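Alkylhalidase CmlS (Streptomyces venezuelae, PDB 3I3L) is a flavin-dependent halogenase of chloramphenicol biosynthesis that carries its FAD covalently attached. Local coordinates at residues Thr95-Gln100 with Cys276-Asp281; Gln100-Trp105 with Ser382-Asp387. One frame throughout, in Å; residues are numbered along the deposited sequence.

Contact 1. Residues Thr95-Gln100 with Cys276-Asp281; sequences TFLWGQ and CAKAMD
Leu-97 and Lys-278 run past each other in opposite directions, the leucine reaching out from the end of its strand and the lysine coming back from the first turn of its helix. With chi2 at -171°, CD1 is the extended branch of Leu-97; it lands on the aliphatic base of the lysine, 3.8 Å from Lys-278 CB, and lies 4.1 Å from Lys-278 CD. Beyond this patch the lysine chain bends repeatedly rather than stretching out, which carries its ammonium group round to the amide end of Gln-100. That glutamine, itself bent at chi2, crosses the lysine at a slant, with Gln-100 OE1 4.0 Å from Lys-278 CE. The polar groups are joined by a water, which donates to Gln-100 OE1 at 2.7 Å and accepts from Lys-278 NZ at 2.8 Å. The other amide atom, NE2, is hydrogen-bonded to Glu-385, so the group serves two neighbours. Lys-278 sits two residues past Cys-276, the N-cap of helix 277-283. The packing joins this short helix, away from the FAD site, to the end of strand 89-97 in the mixed sheet, where Leu-97 and Cys-276 touch Ile-229 of the parallel neighbour strand 226-231.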
ATOM      1  N   THR A  95       0.122  -4.060 -15.361  1.00 30.36           N
ATOM      2  CA  THR A  95      -0.847  -4.637 -16.285  1.00 29.94           C
ATOM      3  C   THR A  95      -1.442  -5.959 -15.764  1.00 30.56           C
ATOM      4  O   THR A  95      -0.733  -6.807 -15.215  1.00 30.37           O
ATOM      5  CB  THR A  95      -0.258  -4.754 -17.710  1.00 30.10           C
ATOM      6  OG1 THR A  95       0.042  -3.419 -18.196  1.00 25.88           O
ATOM      7  CG2 THR A  95      -1.266  -5.401 -18.689  1.00 26.09           C
ATOM      8  N   PHE A  96      -2.744  -6.115 -15.952  1.00 29.80           N
ATOM      9  CA  PHE A  96      -3.499  -7.234 -15.402  1.00 31.29           C
ATOM     10  C   PHE A  96      -4.215  -8.023 -16.484  1.00 32.71           C
ATOM     11  O   PHE A  96      -4.939  -7.436 -17.314  1.00 34.83           O
ATOM     12  CB  PHE A  96      -4.510  -6.706 -14.386  1.00 30.30           C
ATOM     13  CG  PHE A  96      -3.875  -6.153 -13.172  1.00 31.87           C
ATOM     14  CD1 PHE A  96      -3.666  -6.941 -12.058  1.00 34.84           C
ATOM     15  CD2 PHE A  96      -3.425  -4.863 -13.156  1.00 37.54           C
ATOM     16  CE1 PHE A  96      -3.036  -6.452 -10.943  1.00 34.55           C
ATOM     17  CE2 PHE A  96      -2.777  -4.348 -12.019  1.00 39.20           C
ATOM     18  CZ  PHE A  96      -2.597  -5.142 -10.908  1.00 34.62           C
ATOM     19  N   LEU A  97      -3.999  -9.343 -16.500  1.00 32.76           N
ATOM     20  CA  LEU A  97      -4.801 -10.223 -17.378  1.00 32.79           C
ATOM     21  C   LEU A  97      -5.712 -10.981 -16.467  1.00 31.01           C
ATOM     22  O   LEU A  97      -5.294 -11.971 -15.884  1.00 31.00           O
ATOM     23  CB  LEU A  97      -3.935 -11.166 -18.227  1.00 33.17           C
ATOM     24  CG  LEU A  97      -2.765 -10.461 -18.936  1.00 36.70           C
ATOM     25  CD1 LEU A  97      -2.081 -11.402 -19.924  1.00 41.28           C
ATOM     26  CD2 LEU A  97      -3.202  -9.198 -19.639  1.00 39.67           C
ATOM     27  N   TRP A  98      -6.944 -10.482 -16.329  1.00 29.46           N
ATOM     28  CA  TRP A  98      -7.742 -10.720 -15.121  1.00 29.89           C
ATOM     29  C   TRP A  98      -9.065 -11.403 -15.400  1.00 31.03           C
ATOM     30  O   TRP A  98     -10.046 -10.764 -15.787  1.00 28.82           O
ATOM     31  CB  TRP A  98      -7.979  -9.380 -14.354  1.00 30.64           C
ATOM     32  CG  TRP A  98      -8.207  -9.644 -12.897  1.00 28.97           C
ATOM     33  CD1 TRP A  98      -9.368  -9.490 -12.215  1.00 29.60           C
ATOM     34  CD2 TRP A  98      -7.248 -10.138 -11.967  1.00 25.53           C
ATOM     35  NE1 TRP A  98      -9.195  -9.854 -10.901  1.00 30.16           N
ATOM     36  CE2 TRP A  98      -7.902 -10.283 -10.733  1.00 27.44           C
ATOM     37  CE3 TRP A  98      -5.897 -10.480 -12.063  1.00 26.84           C
ATOM     38  CZ2 TRP A  98      -7.255 -10.761  -9.588  1.00 26.23           C
ATOM     39  CZ3 TRP A  98      -5.254 -10.979 -10.927  1.00 27.70           C
ATOM     40  CH2 TRP A  98      -5.938 -11.093  -9.701  1.00 27.32           C
ATOM     41  N   GLY A  99      -9.083 -12.715 -15.198  1.00 31.75           N
ATOM     42  CA  GLY A  99     -10.203 -13.521 -15.636  1.00 33.67           C
ATOM     43  C   GLY A  99      -9.898 -14.119 -16.984  1.00 35.78           C
ATOM     44  O   GLY A  99      -8.826 -13.824 -17.568  1.00 35.99           O
ATOM     45  N   GLN A 100     -10.805 -14.972 -17.488  1.00 35.63           N
ATOM     46  CA  GLN A 100     -10.554 -15.622 -18.794  1.00 35.93           C
ATOM     47  C   GLN A 100     -11.294 -14.862 -19.861  1.00 35.96           C
ATOM     48  O   GLN A 100     -12.361 -14.294 -19.591  1.00 35.66           O
ATOM     49  CB  GLN A 100     -10.968 -17.108 -18.762  1.00 36.39           C
ATOM     50  CG  GLN A 100     -10.109 -17.966 -17.778  1.00 36.18           C
ATOM     51  CD  GLN A 100      -8.640 -18.014 -18.181  1.00 38.54           C
ATOM     52  OE1 GLN A 100      -8.311 -18.250 -19.354  1.00 41.48           O
ATOM     53  NE2 GLN A 100      -7.747 -17.741 -17.227  1.00 35.03           N
ATOM     54  N   CYS A 276      -0.956 -21.806 -17.252  1.00 33.00           N
ATOM     55  CA  CYS A 276      -1.305 -20.385 -17.467  1.00 33.42           C
ATOM     56  C   CYS A 276      -0.886 -20.001 -18.876  1.00 35.35           C
ATOM     57  O   CYS A 276       0.260 -19.579 -19.117  1.00 35.00           O
ATOM     58  CB  CYS A 276      -0.624 -19.468 -16.436  1.00 32.22           C
ATOM     59  SG  CYS A 276      -1.028 -17.706 -16.685  1.00 34.79           S
ATOM     60  N   ALA A 277      -1.827 -20.157 -19.813  1.00 36.31           N
ATOM     61  CA  ALA A 277      -1.517 -20.012 -21.231  1.00 36.81           C
ATOM     62  C   ALA A 277      -0.926 -18.623 -21.572  1.00 36.93           C
ATOM     63  O   ALA A 277       0.139 -18.549 -22.181  1.00 39.90           O
ATOM     64  CB  ALA A 277      -2.793 -20.359 -22.107  1.00 36.25           C
ATOM     65  N   LYS A 278      -1.585 -17.522 -21.191  1.00 37.08           N
ATOM     66  CA  LYS A 278      -1.062 -16.184 -21.537  1.00 36.84           C
ATOM     67  C   LYS A 278       0.382 -16.025 -21.000  1.00 38.55           C
ATOM     68  O   LYS A 278       1.244 -15.404 -21.656  1.00 38.94           O
ATOM     69  CB  LYS A 278      -1.975 -15.065 -21.048  1.00 37.74           C
ATOM     70  CG  LYS A 278      -3.398 -14.928 -21.820  1.00 39.38           C
ATOM     71  CD  LYS A 278      -4.611 -14.556 -20.800  1.00 39.32           C
ATOM     72  CE  LYS A 278      -5.252 -15.792 -20.012  1.00 39.57           C
ATOM     73  NZ  LYS A 278      -4.314 -17.127 -19.852  1.00 37.14           N
ATOM     74  N   ALA A 279       0.679 -16.619 -19.834  1.00 37.60           N
ATOM     75  CA  ALA A 279       2.049 -16.550 -19.292  1.00 37.68           C
ATOM     76  C   ALA A 279       3.061 -17.354 -20.115  1.00 38.45           C
ATOM     77  O   ALA A 279       4.119 -16.883 -20.402  1.00 38.86           O
ATOM     78  CB  ALA A 279       2.103 -16.967 -17.802  1.00 33.69           C
ATOM     79  N   MET A 280       2.717 -18.581 -20.478  1.00 41.10           N
ATOM     80  CA  MET A 280       3.577 -19.377 -21.353  1.00 42.67           C
ATOM     81  C   MET A 280       3.690 -18.676 -22.692  1.00 43.99           C
ATOM     82  O   MET A 280       4.763 -18.613 -23.264  1.00 45.11           O
ATOM     83  CB  MET A 280       3.049 -20.797 -21.510  1.00 42.94           C
ATOM     84  CG  MET A 280       3.048 -21.616 -20.204  1.00 41.67           C
ATOM     85  SD  MET A 280       4.632 -22.133 -19.610  1.00 31.69           S
ATOM     86  CE  MET A 280       5.270 -20.646 -19.036  1.00 42.13           C
ATOM     87  N   ASP A 281       2.584 -18.104 -23.154  1.00 45.21           N
ATOM     88  CA  ASP A 281       2.585 -17.245 -24.316  1.00 47.54           C
ATOM     89  C   ASP A 281       3.781 -16.265 -24.210  1.00 48.26           C
ATOM     90  O   ASP A 281       4.693 -16.339 -25.052  1.00 48.40           O
ATOM     91  CB  ASP A 281       1.269 -16.488 -24.358  1.00 49.17           C
ATOM     92  CG  ASP A 281       1.039 -15.747 -25.641  1.00 55.12           C
ATOM     93  OD1 ASP A 281       1.994 -15.582 -26.468  1.00 59.19           O
ATOM     94  OD2 ASP A 281      -0.145 -15.313 -25.809  1.00 59.48           O
TER
HETATM   95  O   HOH W   1      -6.060 -19.163 -20.616  1.00 45.56           O

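Contact 2. Residues Gln100-Trp105 with Ser382-Asp387; sequences QDQAPW and SFTEPD
Thr-384 takes the backbone of Gln-100 while its neighbour Glu-385 takes the side chain. The amide Gln-100 N donates to Thr-384 OG1 at 2.8 Å with an angle of 153°. At chi1 58° the threonine hydroxyl lies between its own N and carbonyl carbon, and CG2 lies 3.8 Å from Gln-102 NE2. That NE2 donates in turn to Gln-100 O, tilted 24° from the carbonyl plane. Both backbone polar atoms of Gln-100 are thus used, in the loop of the beta hairpin formed by strands 89-97 and 105-108, which leans against the chain leaving helix 352-382. The amide of Gln-100 crosses the carboxylate of Glu-385 nearly at a right angle, and its NE2 donates almost straight to Glu-385 OE2, on the syn side but clearly out of the carboxylate plane. The modelled 2.5 Å between Gln-100 NE2 and Glu-385 OE2 is doubtful as a length, though the direction supports the pairing. With an alanine here the amide is gone, and Glu-385 would probably be left with one donor fewer and the water bound to Lys-278 without this acceptor. The same OE2 is also hydrogen-bonded to the hydroxyl of Thr-230, on strand 226-231.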
ATOM      1  N   GLN A 100     -10.805 -14.972 -17.488  1.00 35.63           N
ATOM      2  CA  GLN A 100     -10.554 -15.622 -18.794  1.00 35.93           C
ATOM      3  C   GLN A 100     -11.294 -14.862 -19.861  1.00 35.96           C
ATOM      4  O   GLN A 100     -12.361 -14.294 -19.591  1.00 35.66           O
ATOM      5  CB  GLN A 100     -10.968 -17.108 -18.762  1.00 36.39           C
ATOM      6  CG  GLN A 100     -10.109 -17.966 -17.778  1.00 36.18           C
ATOM      7  CD  GLN A 100      -8.640 -18.014 -18.181  1.00 38.54           C
ATOM      8  OE1 GLN A 100      -8.311 -18.250 -19.354  1.00 41.48           O
ATOM      9  NE2 GLN A 100      -7.747 -17.741 -17.227  1.00 35.03           N
ATOM     10  N   ASP A 101     -10.707 -14.800 -21.061  1.00 37.28           N
ATOM     11  CA  ASP A 101     -11.310 -14.041 -22.175  1.00 39.12           C
ATOM     12  C   ASP A 101     -11.740 -12.641 -21.804  1.00 39.61           C
ATOM     13  O   ASP A 101     -12.865 -12.202 -22.109  1.00 40.13           O
ATOM     14  CB  ASP A 101     -12.487 -14.824 -22.730  1.00 40.74           C
ATOM     15  CG  ASP A 101     -12.031 -16.077 -23.430  1.00 47.45           C
ATOM     16  OD1 ASP A 101     -11.466 -15.910 -24.566  1.00 53.97           O
ATOM     17  OD2 ASP A 101     -12.180 -17.193 -22.831  1.00 49.45           O
ATOM     18  N   GLN A 102     -10.866 -11.931 -21.097  1.00 39.57           N
ATOM     19  CA  GLN A 102     -11.137 -10.530 -20.817  1.00 38.59           C
ATOM     20  C   GLN A 102     -10.098  -9.747 -21.555  1.00 36.47           C
ATOM     21  O   GLN A 102      -8.962 -10.183 -21.710  1.00 34.08           O
ATOM     22  CB  GLN A 102     -11.053 -10.215 -19.307  1.00 38.99           C
ATOM     23  CG  GLN A 102     -11.971 -11.073 -18.437  1.00 41.02           C
ATOM     24  CD  GLN A 102     -13.447 -10.726 -18.598  1.00 43.91           C
ATOM     25  OE1 GLN A 102     -13.861  -9.596 -18.332  1.00 45.92           O
ATOM     26  NE2 GLN A 102     -14.242 -11.705 -19.031  1.00 41.83           N
ATOM     27  N   ALA A 103     -10.492  -8.579 -22.022  1.00 35.73           N
ATOM     28  CA  ALA A 103      -9.519  -7.603 -22.507  1.00 34.40           C
ATOM     29  C   ALA A 103      -8.525  -7.333 -21.341  1.00 32.31           C
ATOM     30  O   ALA A 103      -8.937  -7.296 -20.177  1.00 31.43           O
ATOM     31  CB  ALA A 103     -10.284  -6.319 -22.858  1.00 33.46           C
ATOM     32  N   PRO A 104      -7.264  -7.116 -21.649  1.00 32.26           N
ATOM     33  CA  PRO A 104      -6.273  -6.655 -20.646  1.00 32.98           C
ATOM     34  C   PRO A 104      -6.634  -5.311 -20.033  1.00 32.55           C
ATOM     35  O   PRO A 104      -7.334  -4.544 -20.663  1.00 33.29           O
ATOM     36  CB  PRO A 104      -4.967  -6.501 -21.467  1.00 32.85           C
ATOM     37  CG  PRO A 104      -5.175  -7.358 -22.686  1.00 32.92           C
ATOM     38  CD  PRO A 104      -6.668  -7.304 -22.991  1.00 33.57           C
ATOM     39  N   TRP A 105      -6.201  -5.044 -18.804  1.00 30.73           N
ATOM     40  CA  TRP A 105      -6.229  -3.668 -18.310  1.00 31.94           C
ATOM     41  C   TRP A 105      -4.926  -3.194 -17.661  1.00 32.37           C
ATOM     42  O   TRP A 105      -4.154  -4.012 -17.140  1.00 32.56           O
ATOM     43  CB  TRP A 105      -7.455  -3.391 -17.417  1.00 32.03           C
ATOM     44  CG  TRP A 105      -7.368  -3.982 -16.056  1.00 33.53           C
ATOM     45  CD1 TRP A 105      -7.783  -5.247 -15.644  1.00 34.90           C
ATOM     46  CD2 TRP A 105      -6.872  -3.309 -14.898  1.00 39.18           C
ATOM     47  NE1 TRP A 105      -7.558  -5.374 -14.276  1.00 40.22           N
ATOM     48  CE2 TRP A 105      -6.999  -4.205 -13.802  1.00 38.90           C
ATOM     49  CE3 TRP A 105      -6.327  -2.010 -14.675  1.00 38.83           C
ATOM     50  CZ2 TRP A 105      -6.572  -3.862 -12.512  1.00 40.45           C
ATOM     51  CZ3 TRP A 105      -5.962  -1.643 -13.356  1.00 41.80           C
ATOM     52  CH2 TRP A 105      -6.072  -2.577 -12.302  1.00 40.66           C
ATOM     53  N   SER A 382     -13.315 -14.285 -10.311  1.00 30.97           N
ATOM     54  CA  SER A 382     -13.968 -15.535  -9.948  1.00 31.54           C
ATOM     55  C   SER A 382     -15.152 -15.869 -10.897  1.00 31.72           C
ATOM     56  O   SER A 382     -15.532 -17.038 -11.014  1.00 31.57           O
ATOM     57  CB  SER A 382     -14.424 -15.545  -8.492  1.00 29.51           C
ATOM     58  OG  SER A 382     -15.536 -14.671  -8.321  1.00 31.64           O
ATOM     59  N   PHE A 383     -15.683 -14.856 -11.577  1.00 31.92           N
ATOM     60  CA  PHE A 383     -16.759 -15.060 -12.546  1.00 33.62           C
ATOM     61  C   PHE A 383     -16.302 -15.830 -13.777  1.00 34.98           C
ATOM     62  O   PHE A 383     -17.099 -16.528 -14.417  1.00 36.75           O
ATOM     63  CB  PHE A 383     -17.370 -13.720 -12.951  1.00 34.14           C
ATOM     64  CG  PHE A 383     -18.133 -13.068 -11.827  1.00 38.04           C
ATOM     65  CD1 PHE A 383     -19.152 -13.770 -11.175  1.00 40.66           C
ATOM     66  CD2 PHE A 383     -17.837 -11.783 -11.416  1.00 36.46           C
ATOM     67  CE1 PHE A 383     -19.876 -13.187 -10.120  1.00 41.13           C
ATOM     68  CE2 PHE A 383     -18.550 -11.205 -10.337  1.00 38.84           C
ATOM     69  CZ  PHE A 383     -19.556 -11.904  -9.700  1.00 36.97           C
ATOM     70  N   THR A 384     -15.014 -15.742 -14.109  1.00 33.83           N
ATOM     71  CA  THR A 384     -14.533 -16.456 -15.265  1.00 34.29           C
ATOM     72  C   THR A 384     -13.460 -17.475 -14.939  1.00 34.59           C
ATOM     73  O   THR A 384     -12.983 -18.169 -15.841  1.00 37.16           O
ATOM     74  CB  THR A 384     -14.061 -15.537 -16.366  1.00 34.46           C
ATOM     75  OG1 THR A 384     -13.026 -14.700 -15.858  1.00 32.65           O
ATOM     76  CG2 THR A 384     -15.271 -14.680 -16.883  1.00 36.60           C
ATOM     77  N   GLU A 385     -13.097 -17.596 -13.668  1.00 30.87           N
ATOM     78  CA  GLU A 385     -12.161 -18.666 -13.305  1.00 29.37           C
ATOM     79  C   GLU A 385     -12.947 -19.810 -12.635  1.00 29.20           C
ATOM     80  O   GLU A 385     -14.021 -19.579 -12.112  1.00 27.89           O
ATOM     81  CB  GLU A 385     -11.023 -18.131 -12.379  1.00 27.79           C
ATOM     82  CG  GLU A 385     -10.029 -17.209 -13.079  1.00 25.96           C
ATOM     83  CD  GLU A 385      -9.105 -17.918 -14.072  1.00 31.37           C
ATOM     84  OE1 GLU A 385      -9.070 -19.178 -14.139  1.00 33.28           O
ATOM     85  OE2 GLU A 385      -8.389 -17.212 -14.836  1.00 30.69           O
ATOM     86  N   PRO A 386     -12.412 -21.043 -12.655  1.00 30.90           N
ATOM     87  CA  PRO A 386     -13.163 -22.187 -12.145  1.00 31.49           C
ATOM     88  C   PRO A 386     -13.390 -22.105 -10.628  1.00 33.77           C
ATOM     89  O   PRO A 386     -12.807 -21.229  -9.912  1.00 34.11           O
ATOM     90  CB  PRO A 386     -12.249 -23.397 -12.470  1.00 34.16           C
ATOM     91  CG  PRO A 386     -10.935 -22.808 -13.010  1.00 33.06           C
ATOM     92  CD  PRO A 386     -11.260 -21.456 -13.485  1.00 31.18           C
ATOM     93  N   ASP A 387     -14.233 -22.987 -10.118  1.00 32.53           N
ATOM     94  CA  ASP A 387     -14.530 -22.951  -8.712  1.00 31.73           C
ATOM     95  C   ASP A 387     -13.516 -23.810  -7.964  1.00 31.56           C
ATOM     96  O   ASP A 387     -13.889 -24.855  -7.373  1.00 33.91           O
ATOM     97  CB  ASP A 387     -15.977 -23.369  -8.426  1.00 28.57           C
ATOM     98  CG  ASP A 387     -16.269 -23.444  -6.914  1.00 34.34           C
ATOM     99  OD1 ASP A 387     -15.578 -22.753  -6.091  1.00 37.24           O
ATOM    100  OD2 ASP A 387     -17.167 -24.190  -6.525  1.00 27.81           O
TER

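In the fold
Gln-100 belongs to both contacts, whose centres lie 9 Å apart: one amide serves both, its oxygen toward contact 1 and its nitrogen toward contact 2. The two are also tied through the strand pair, since Phe-96 N lies 2.8 Å from Trp-105 O, a probable hydrogen bond, and Leu-97 CD2 packs 3.7 Å from Pro-104 CB. Between them they join helix 277-283 and the chain after helix 352-382 to the C-terminal end of strand 89-97. Both are centred about 24 Å from the centre of the chain and away from the FAD-binding residues. Phe-96, on the same strand, meets the ring of Phe-324, which precedes the FAD-binding Ser-325.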